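Local atomic coordinates of pesticidal crystal protein Cry2Aa (Bacillus thuringiensis serovar kurstaki, PDB entry 1I5P), a protein that kills dipteran and lepidopteran larvae by binding to midgut epithelial cells and promoting their colloid-osmotic lysis. Residues Y306-S312 and S337-S343; D420-I426 and S466-N472. One frame throughout, in Å; residues are numbered along the deposited sequence.

Interaction 1. Residues Y306-S312 and S337-S343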
ATOM      1  N   TYR A 306       8.015   8.078  11.433  1.00 11.76           N
ATOM      2  CA  TYR A 306       7.902   8.100  12.886  1.00 13.11           C
ATOM      3  C   TYR A 306       6.798   7.159  13.358  1.00 13.71           C
ATOM      4  O   TYR A 306       5.997   6.672  12.553  1.00 11.93           O
ATOM      5  CB  TYR A 306       7.617   9.521  13.382  1.00 14.24           C
ATOM      6  CG  TYR A 306       8.836  10.412  13.366  1.00 13.49           C
ATOM      7  CD1 TYR A 306       9.218  11.082  12.207  1.00 11.98           C
ATOM      8  CD2 TYR A 306       9.648  10.530  14.495  1.00 12.25           C
ATOM      9  CE1 TYR A 306      10.385  11.844  12.166  1.00 13.93           C
ATOM     10  CE2 TYR A 306      10.814  11.287  14.466  1.00 14.19           C
ATOM     11  CZ  TYR A 306      11.177  11.940  13.304  1.00 13.76           C
ATOM     12  OH  TYR A 306      12.342  12.669  13.292  1.00 12.25           O
ATOM     13  N   ILE A 307       6.767   6.902  14.662  1.00 12.81           N
ATOM     14  CA  ILE A 307       5.761   6.019  15.239  1.00 13.33           C
ATOM     15  C   ILE A 307       4.596   6.825  15.802  1.00 14.23           C
ATOM     16  O   ILE A 307       4.732   7.540  16.796  1.00 13.68           O
ATOM     17  CB  ILE A 307       6.379   5.125  16.330  1.00 11.26           C
ATOM     18  CG1 ILE A 307       7.436   4.215  15.685  1.00 13.64           C
ATOM     19  CG2 ILE A 307       5.301   4.305  17.025  1.00  7.93           C
ATOM     20  CD1 ILE A 307       8.157   3.305  16.649  1.00 14.64           C
ATOM     21  N   LEU A 308       3.452   6.704  15.133  1.00 16.38           N
ATOM     22  CA  LEU A 308       2.223   7.410  15.499  1.00 15.53           C
ATOM     23  C   LEU A 308       1.812   7.157  16.939  1.00 16.59           C
ATOM     24  O   LEU A 308       1.647   6.010  17.358  1.00 14.69           O
ATOM     25  CB  LEU A 308       1.089   6.985  14.559  1.00 12.75           C
ATOM     26  CG  LEU A 308      -0.295   7.615  14.756  1.00 17.13           C
ATOM     27  CD1 LEU A 308      -0.209   9.117  14.521  1.00 12.90           C
ATOM     28  CD2 LEU A 308      -1.297   6.981  13.786  1.00 14.03           C
ATOM     29  N   SER A 309       1.624   8.239  17.682  1.00 17.47           N
ATOM     30  CA  SER A 309       1.237   8.152  19.082  1.00 17.73           C
ATOM     31  C   SER A 309      -0.221   8.549  19.278  1.00 17.21           C
ATOM     32  O   SER A 309      -0.966   7.880  19.994  1.00 15.36           O
ATOM     33  CB  SER A 309       2.128   9.064  19.924  1.00 19.23           C
ATOM     34  OG  SER A 309       1.742   9.018  21.284  1.00 29.64           O
ATOM     35  N   GLY A 310      -0.619   9.643  18.638  1.00 16.77           N
ATOM     36  CA  GLY A 310      -1.985  10.112  18.763  1.00 16.24           C
ATOM     37  C   GLY A 310      -2.199  11.486  18.157  1.00 16.40           C
ATOM     38  O   GLY A 310      -1.459  11.912  17.275  1.00 14.27           O
ATOM     39  N   ILE A 311      -3.221  12.187  18.627  1.00 15.64           N
ATOM     40  CA  ILE A 311      -3.507  13.522  18.122  1.00 18.53           C
ATOM     41  C   ILE A 311      -3.991  14.411  19.251  1.00 17.89           C
ATOM     42  O   ILE A 311      -4.402  13.931  20.309  1.00 20.06           O
ATOM     43  CB  ILE A 311      -4.628  13.519  17.044  1.00 18.15           C
ATOM     44  CG1 ILE A 311      -5.951  13.086  17.685  1.00 19.11           C
ATOM     45  CG2 ILE A 311      -4.266  12.581  15.894  1.00 18.59           C
ATOM     46  CD1 ILE A 311      -7.169  13.362  16.829  1.00 19.63           C
ATOM     47  N   SER A 312      -3.926  15.711  19.014  1.00 18.71           N
ATOM     48  CA  SER A 312      -4.414  16.697  19.965  1.00 19.19           C
ATOM     49  C   SER A 312      -5.263  17.604  19.090  1.00 19.45           C
ATOM     50  O   SER A 312      -5.052  17.677  17.880  1.00 17.90           O
ATOM     51  CB  SER A 312      -3.264  17.491  20.598  1.00 18.67           C
ATOM     52  OG  SER A 312      -2.683  18.392  19.672  1.00 21.13           O
ATOM     53  N   SER A 337      -9.365  22.452  15.181  1.00 19.81           N
ATOM     54  CA  SER A 337      -7.920  22.409  15.012  1.00 19.72           C
ATOM     55  C   SER A 337      -7.388  21.049  15.428  1.00 19.59           C
ATOM     56  O   SER A 337      -7.940  20.401  16.318  1.00 20.26           O
ATOM     57  CB  SER A 337      -7.267  23.497  15.869  1.00 19.10           C
ATOM     58  OG  SER A 337      -5.858  23.504  15.710  1.00 19.94           O
ATOM     59  N   ALA A 338      -6.302  20.626  14.797  1.00 16.76           N
ATOM     60  CA  ALA A 338      -5.726  19.335  15.118  1.00 18.22           C
ATOM     61  C   ALA A 338      -4.258  19.242  14.760  1.00 18.50           C
ATOM     62  O   ALA A 338      -3.763  19.966  13.898  1.00 19.20           O
ATOM     63  CB  ALA A 338      -6.500  18.233  14.399  1.00 18.33           C
ATOM     64  N   ARG A 339      -3.566  18.341  15.441  1.00 18.50           N
ATOM     65  CA  ARG A 339      -2.157  18.105  15.189  1.00 19.39           C
ATOM     66  C   ARG A 339      -1.885  16.673  15.613  1.00 17.46           C
ATOM     67  O   ARG A 339      -2.331  16.234  16.672  1.00 17.11           O
ATOM     68  CB  ARG A 339      -1.287  19.087  15.982  1.00 19.78           C
ATOM     69  CG  ARG A 339       0.218  18.923  15.754  1.00 22.35           C
ATOM     70  CD  ARG A 339       0.971  20.190  16.143  1.00 24.41           C
ATOM     71  NE  ARG A 339       0.637  20.634  17.496  1.00 30.14           N
ATOM     72  CZ  ARG A 339       0.891  21.853  17.970  1.00 33.66           C
ATOM     73  NH1 ARG A 339       1.486  22.759  17.204  1.00 30.50           N
ATOM     74  NH2 ARG A 339       0.545  22.168  19.214  1.00 35.44           N
ATOM     75  N   VAL A 340      -1.172  15.952  14.758  1.00 17.40           N
ATOM     76  CA  VAL A 340      -0.832  14.558  15.000  1.00 14.84           C
ATOM     77  C   VAL A 340       0.480  14.477  15.780  1.00 16.56           C
ATOM     78  O   VAL A 340       1.411  15.249  15.526  1.00 14.95           O
ATOM     79  CB  VAL A 340      -0.696  13.800  13.666  1.00 13.63           C
ATOM     80  CG1 VAL A 340      -0.349  12.344  13.918  1.00 12.01           C
ATOM     81  CG2 VAL A 340      -2.002  13.914  12.877  1.00  9.96           C
ATOM     82  N   ASN A 341       0.542  13.546  16.726  1.00 14.99           N
ATOM     83  CA  ASN A 341       1.724  13.380  17.566  1.00 18.10           C
ATOM     84  C   ASN A 341       2.434  12.051  17.342  1.00 17.80           C
ATOM     85  O   ASN A 341       1.806  11.039  17.019  1.00 17.74           O
ATOM     86  CB  ASN A 341       1.333  13.516  19.039  1.00 17.05           C
ATOM     87  CG  ASN A 341       0.574  14.798  19.317  1.00 19.76           C
ATOM     88  OD1 ASN A 341       1.011  15.885  18.933  1.00 19.30           O
ATOM     89  ND2 ASN A 341      -0.568  14.679  19.985  1.00 18.59           N
ATOM     90  N   TYR A 342       3.751  12.060  17.528  1.00 16.65           N
ATOM     91  CA  TYR A 342       4.565  10.863  17.325  1.00 15.64           C
ATOM     92  C   TYR A 342       5.623  10.682  18.416  1.00 15.91           C
ATOM     93  O   TYR A 342       5.900  11.595  19.203  1.00 13.93           O
ATOM     94  CB  TYR A 342       5.279  10.930  15.968  1.00 13.50           C
ATOM     95  CG  TYR A 342       4.393  11.272  14.788  1.00 13.92           C
ATOM     96  CD1 TYR A 342       3.994  12.587  14.546  1.00 13.10           C
ATOM     97  CD2 TYR A 342       3.961  10.279  13.906  1.00 11.16           C
ATOM     98  CE1 TYR A 342       3.186  12.908  13.455  1.00 14.72           C
ATOM     99  CE2 TYR A 342       3.148  10.587  12.812  1.00 13.60           C
ATOM    100  CZ  TYR A 342       2.766  11.907  12.594  1.00 14.43           C
ATOM    101  OH  TYR A 342       1.951  12.217  11.527  1.00 14.97           O
ATOM    102  N   SER A 343       6.212   9.491  18.442  1.00 16.81           N
ATOM    103  CA  SER A 343       7.262   9.165  19.398  1.00 18.39           C
ATOM    104  C   SER A 343       8.430  10.102  19.141  1.00 17.68           C
ATOM    105  O   SER A 343       8.638  10.545  18.007  1.00 16.13           O
ATOM    106  CB  SER A 343       7.724   7.723  19.207  1.00 19.89           C
ATOM    107  OG  SER A 343       6.670   6.807  19.439  1.00 26.46           O
TER
HETATM  108  O   HOH W   1      -1.397  12.568  21.423  1.00 24.19           O
HETATM  109  O   HOH W   2       0.082  18.370  19.523  1.00 21.80           O
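An antiparallel beta hairpin in the beta-prism middle domain is paired here at the open end of its two long strands, and a classic beta bulge interrupts the ladder. Ser312 and Arg339 form a regular hydrogen-bonded pair, N to O at 2.9 Å both ways. At the bulge, Asn341 O accepts from two successive amides, Ser309 N (2.9 Å) and Gly310 N (3.2 Å), while Asn341 N returns a short bond to Gly310 O (2.6 Å). The extra residue shifts the register by one, so that Leu308 lies across from Tyr342; Ser343 N closes the ladder on Ile307 O at 3.0 Å. In the three-sheet prism of delta-endotoxins such a hairpin has one face turned inward. Here that face carries Ile311 and Val340 (CG2 to CG2, 4.0 Å), and Leu308 CD1 reaches Val340 CG1 at 3.3 Å; Ile426 of strand 422-430 packs against all three. The other face is polar. A water joins Ser312 OG (2.8 Å), Arg339 NE (3.1 Å) and Asn341 OD1 (2.7 Å), and His358 and Ser347 bind Ser312 OG and Asn341 OD1 respectively, tying this face to the segment that follows the hairpin.

Interaction 2. Residues D420-I426 and S466-N472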
ATOM      1  N   ASP A 420      -5.311  -6.751   8.226  1.00 10.65           N
ATOM      2  CA  ASP A 420      -3.843  -6.694   8.229  1.00 10.62           C
ATOM      3  C   ASP A 420      -3.259  -5.309   7.957  1.00 11.54           C
ATOM      4  O   ASP A 420      -2.047  -5.156   7.775  1.00 10.12           O
ATOM      5  CB  ASP A 420      -3.271  -7.709   7.237  1.00 13.15           C
ATOM      6  CG  ASP A 420      -3.591  -9.147   7.628  1.00 18.88           C
ATOM      7  OD1 ASP A 420      -3.230  -9.558   8.755  1.00 18.32           O
ATOM      8  OD2 ASP A 420      -4.203  -9.863   6.809  1.00 16.65           O
ATOM      9  N   TYR A 421      -4.117  -4.296   7.922  1.00 11.05           N
ATOM     10  CA  TYR A 421      -3.645  -2.932   7.723  1.00 12.29           C
ATOM     11  C   TYR A 421      -3.747  -2.199   9.041  1.00 10.97           C
ATOM     12  O   TYR A 421      -4.732  -2.341   9.769  1.00 10.78           O
ATOM     13  CB  TYR A 421      -4.487  -2.180   6.685  1.00 11.16           C
ATOM     14  CG  TYR A 421      -4.130  -2.468   5.244  1.00 11.06           C
ATOM     15  CD1 TYR A 421      -4.498  -3.671   4.643  1.00  8.68           C
ATOM     16  CD2 TYR A 421      -3.461  -1.519   4.467  1.00 11.30           C
ATOM     17  CE1 TYR A 421      -4.220  -3.925   3.312  1.00  9.18           C
ATOM     18  CE2 TYR A 421      -3.176  -1.764   3.124  1.00 11.17           C
ATOM     19  CZ  TYR A 421      -3.560  -2.967   2.554  1.00 10.26           C
ATOM     20  OH  TYR A 421      -3.284  -3.217   1.228  1.00 14.07           O
ATOM     21  N   PHE A 422      -2.719  -1.422   9.354  1.00 10.24           N
ATOM     22  CA  PHE A 422      -2.715  -0.637  10.578  1.00  9.48           C
ATOM     23  C   PHE A 422      -2.724   0.829  10.193  1.00 10.46           C
ATOM     24  O   PHE A 422      -2.249   1.202   9.116  1.00 11.17           O
ATOM     25  CB  PHE A 422      -1.458  -0.912  11.415  1.00  8.36           C
ATOM     26  CG  PHE A 422      -1.308  -2.342  11.852  1.00 11.01           C
ATOM     27  CD1 PHE A 422      -0.675  -3.271  11.034  1.00  8.62           C
ATOM     28  CD2 PHE A 422      -1.810  -2.761  13.076  1.00  8.99           C
ATOM     29  CE1 PHE A 422      -0.533  -4.597  11.435  1.00 10.10           C
ATOM     30  CE2 PHE A 422      -1.675  -4.093  13.488  1.00 11.29           C
ATOM     31  CZ  PHE A 422      -1.036  -5.009  12.659  1.00  9.47           C
ATOM     32  N   ILE A 423      -3.280   1.663  11.061  1.00 11.38           N
ATOM     33  CA  ILE A 423      -3.268   3.085  10.791  1.00 13.74           C
ATOM     34  C   ILE A 423      -1.890   3.523  11.280  1.00 14.78           C
ATOM     35  O   ILE A 423      -1.692   3.750  12.471  1.00 14.11           O
ATOM     36  CB  ILE A 423      -4.371   3.821  11.572  1.00 14.83           C
ATOM     37  CG1 ILE A 423      -5.746   3.428  11.017  1.00 13.51           C
ATOM     38  CG2 ILE A 423      -4.168   5.329  11.463  1.00 12.49           C
ATOM     39  CD1 ILE A 423      -6.910   4.003  11.795  1.00 14.38           C
ATOM     40  N   ARG A 424      -0.935   3.601  10.359  1.00 13.79           N
ATOM     41  CA  ARG A 424       0.425   3.993  10.702  1.00 14.02           C
ATOM     42  C   ARG A 424       0.654   5.498  10.684  1.00 13.47           C
ATOM     43  O   ARG A 424       1.723   5.972  11.058  1.00 13.62           O
ATOM     44  CB  ARG A 424       1.423   3.303   9.773  1.00 11.05           C
ATOM     45  CG  ARG A 424       1.501   1.792   9.985  1.00 13.94           C
ATOM     46  CD  ARG A 424       1.889   1.446  11.418  1.00 13.49           C
ATOM     47  NE  ARG A 424       1.917   0.001  11.626  1.00 15.06           N
ATOM     48  CZ  ARG A 424       2.051  -0.587  12.810  1.00 13.66           C
ATOM     49  NH1 ARG A 424       2.175   0.144  13.911  1.00 11.23           N
ATOM     50  NH2 ARG A 424       2.045  -1.910  12.891  1.00 11.56           N
ATOM     51  N   ASN A 425      -0.340   6.250  10.238  1.00 13.25           N
ATOM     52  CA  ASN A 425      -0.220   7.700  10.237  1.00 12.49           C
ATOM     53  C   ASN A 425      -1.590   8.346  10.161  1.00 13.18           C
ATOM     54  O   ASN A 425      -2.557   7.733   9.707  1.00 12.21           O
ATOM     55  CB  ASN A 425       0.652   8.194   9.074  1.00 11.24           C
ATOM     56  CG  ASN A 425       1.170   9.615   9.297  1.00 12.22           C
ATOM     57  OD1 ASN A 425       1.132  10.130  10.410  1.00 11.48           O
ATOM     58  ND2 ASN A 425       1.668  10.244   8.240  1.00 14.19           N
ATOM     59  N   ILE A 426      -1.670   9.582  10.636  1.00 12.62           N
ATOM     60  CA  ILE A 426      -2.910  10.340  10.603  1.00 14.41           C
ATOM     61  C   ILE A 426      -2.576  11.717  10.053  1.00 15.56           C
ATOM     62  O   ILE A 426      -1.501  12.260  10.309  1.00 15.00           O
ATOM     63  CB  ILE A 426      -3.530  10.494  12.008  1.00 15.81           C
ATOM     64  CG1 ILE A 426      -3.995   9.126  12.521  1.00 14.70           C
ATOM     65  CG2 ILE A 426      -4.705  11.462  11.961  1.00 14.33           C
ATOM     66  CD1 ILE A 426      -4.464   9.131  13.964  1.00 15.85           C
ATOM     67  N   SER A 466      -7.019   9.020   7.777  1.00 16.52           N
ATOM     68  CA  SER A 466      -6.272   7.912   8.359  1.00 16.05           C
ATOM     69  C   SER A 466      -5.454   7.241   7.250  1.00 15.70           C
ATOM     70  O   SER A 466      -5.940   7.043   6.134  1.00 13.17           O
ATOM     71  CB  SER A 466      -7.215   6.907   9.044  1.00 13.26           C
ATOM     72  OG  SER A 466      -8.239   6.454   8.181  1.00 16.21           O
ATOM     73  N   VAL A 467      -4.197   6.938   7.564  1.00 14.55           N
ATOM     74  CA  VAL A 467      -3.277   6.312   6.622  1.00 14.35           C
ATOM     75  C   VAL A 467      -3.069   4.862   7.032  1.00 14.36           C
ATOM     76  O   VAL A 467      -2.477   4.577   8.077  1.00 12.34           O
ATOM     77  CB  VAL A 467      -1.909   7.030   6.621  1.00 11.92           C
ATOM     78  CG1 VAL A 467      -1.061   6.531   5.464  1.00  9.12           C
ATOM     79  CG2 VAL A 467      -2.111   8.541   6.529  1.00 13.26           C
ATOM     80  N   HIS A 468      -3.555   3.952   6.196  1.00 13.71           N
ATOM     81  CA  HIS A 468      -3.468   2.525   6.474  1.00 13.62           C
ATOM     82  C   HIS A 468      -2.353   1.841   5.689  1.00 13.96           C
ATOM     83  O   HIS A 468      -2.200   2.048   4.480  1.00 14.19           O
ATOM     84  CB  HIS A 468      -4.809   1.865   6.149  1.00 12.02           C
ATOM     85  CG  HIS A 468      -5.979   2.535   6.802  1.00 11.56           C
ATOM     86  ND1 HIS A 468      -6.748   1.923   7.767  1.00  8.22           N
ATOM     87  CD2 HIS A 468      -6.505   3.772   6.631  1.00  8.78           C
ATOM     88  CE1 HIS A 468      -7.698   2.754   8.163  1.00 10.79           C
ATOM     89  NE2 HIS A 468      -7.571   3.882   7.486  1.00  6.96           N
ATOM     90  N   ASN A 469      -1.575   1.022   6.386  1.00 11.15           N
ATOM     91  CA  ASN A 469      -0.480   0.313   5.748  1.00 10.20           C
ATOM     92  C   ASN A 469      -0.263  -1.018   6.454  1.00 11.70           C
ATOM     93  O   ASN A 469      -0.557  -1.150   7.648  1.00 11.26           O
ATOM     94  CB  ASN A 469       0.789   1.176   5.799  1.00  9.06           C
ATOM     95  CG  ASN A 469       1.852   0.708   4.829  1.00  9.58           C
ATOM     96  OD1 ASN A 469       2.537  -0.283   5.077  1.00 10.62           O
ATOM     97  ND2 ASN A 469       1.990   1.413   3.710  1.00  8.38           N
ATOM     98  N   ARG A 470       0.253  -1.997   5.717  1.00 12.60           N
ATOM     99  CA  ARG A 470       0.514  -3.315   6.272  1.00 14.48           C
ATOM    100  C   ARG A 470       1.702  -3.327   7.228  1.00 15.30           C
ATOM    101  O   ARG A 470       1.803  -4.210   8.087  1.00 13.28           O
ATOM    102  CB  ARG A 470       0.779  -4.314   5.151  1.00 16.66           C
ATOM    103  CG  ARG A 470      -0.451  -4.730   4.365  1.00 20.82           C
ATOM    104  CD  ARG A 470      -0.121  -5.906   3.467  1.00 24.85           C
ATOM    105  NE  ARG A 470      -1.307  -6.700   3.153  1.00 35.07           N
ATOM    106  CZ  ARG A 470      -2.067  -6.532   2.078  1.00 36.38           C
ATOM    107  NH1 ARG A 470      -1.770  -5.591   1.192  1.00 39.83           N
ATOM    108  NH2 ARG A 470      -3.121  -7.312   1.885  1.00 39.06           N
ATOM    109  N   LYS A 471       2.602  -2.358   7.067  1.00 12.27           N
ATOM    110  CA  LYS A 471       3.796  -2.258   7.901  1.00 11.68           C
ATOM    111  C   LYS A 471       3.546  -2.710   9.334  1.00 11.65           C
ATOM    112  O   LYS A 471       2.656  -2.198  10.006  1.00 11.95           O
ATOM    113  CB  LYS A 471       4.321  -0.823   7.909  1.00 10.24           C
ATOM    114  CG  LYS A 471       5.632  -0.666   8.654  1.00 11.80           C
ATOM    115  CD  LYS A 471       6.706  -1.555   8.038  1.00 10.37           C
ATOM    116  CE  LYS A 471       8.066  -1.290   8.661  1.00  7.89           C
ATOM    117  NZ  LYS A 471       9.150  -2.020   7.941  1.00  7.97           N
ATOM    118  N   ASN A 472       4.344  -3.661   9.803  1.00 11.77           N
ATOM    119  CA  ASN A 472       4.162  -4.173  11.153  1.00 12.52           C
ATOM    120  C   ASN A 472       5.464  -4.656  11.797  1.00 12.44           C
ATOM    121  O   ASN A 472       5.566  -4.719  13.026  1.00 10.65           O
ATOM    122  CB  ASN A 472       3.127  -5.307  11.111  1.00 13.48           C
ATOM    123  CG  ASN A 472       2.590  -5.683  12.486  1.00 14.46           C
ATOM    124  OD1 ASN A 472       2.530  -4.857  13.392  1.00 13.16           O
ATOM    125  ND2 ASN A 472       2.168  -6.937  12.629  1.00 13.99           N
TER
HETATM  126  O   HOH W   3       0.364  -6.546   8.413  1.00 16.29           O
HETATM  127  O   HOH W   4      -6.755  -0.618   9.042  1.00 11.07           O
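Two arginines, one from each segment, extend this antiparallel pairing near the end of strand 466-469. Arg424, with chi1 and chi2 both m, folds its chain back so that NE and NH2 donate to Lys471 O at 2.8 and 3.0 Å. Its backbone lies in a classic bulge: Arg424 N and Asn425 N both point at Val467 O, at 2.9 and 3.5 Å, each a weak bond, whereas Val467 N to Asn425 O (2.8 Å) is firm. Two further backbone bonds run from Phe422 N to Asn469 O and from Asn469 N to Phe422 O, each 2.8 Å. Arg470 is nearly extended through chi2 and chi3 and lies across Tyr421, its CG 4.0 Å from the ring centroid in a CH-pi contact, with the guanidinium face over Tyr421 CZ. On the side of Ile423, the His468 ring takes Ile423 CG1 over its face, 3.9 Å from the centroid, while its NE2 pairs with Ser466 OG at 2.7 Å and a water bridges ND1 to Tyr421 O (2.8 Å each). Asn469 OD1 accepts from Lys471 N at 2.9 Å, an Asx turn at the point where Lys471 O faces Arg424, and Asn469 ND2 hydrogen-bonds Asn274 OD1. The two charges thus fare differently: a neutral carbonyl holds Arg424, whereas Arg470 rests on the Tyr421 ring, its NE buried without a partner and Glu254 a long, weak ion pair.

Following the helical N-terminal domain, the chain enters the middle domain, where interaction 1 closes first, bringing 337-343 back beside 306-312 across the turn of a long hairpin. Interaction 2 opens later and closes a wider loop of 39 residues, which includes helix 435-438, by pairing 420-426 with 466-472. The loops are in series, neither nested nor crossed. In space their centres lie about 14 Å apart, and the hairpin packs against strand 422-430, an outer strand of its sheet: Tyr342 OH approaches Asn425 OD1 at 2.5 Å, a probable hydrogen bond, and Leu308 CD2 packs 3.5 Å from Ile423 O. The hairpin sheet is thereby joined to the three-stranded sheet 275-278, 462-469, 422-430.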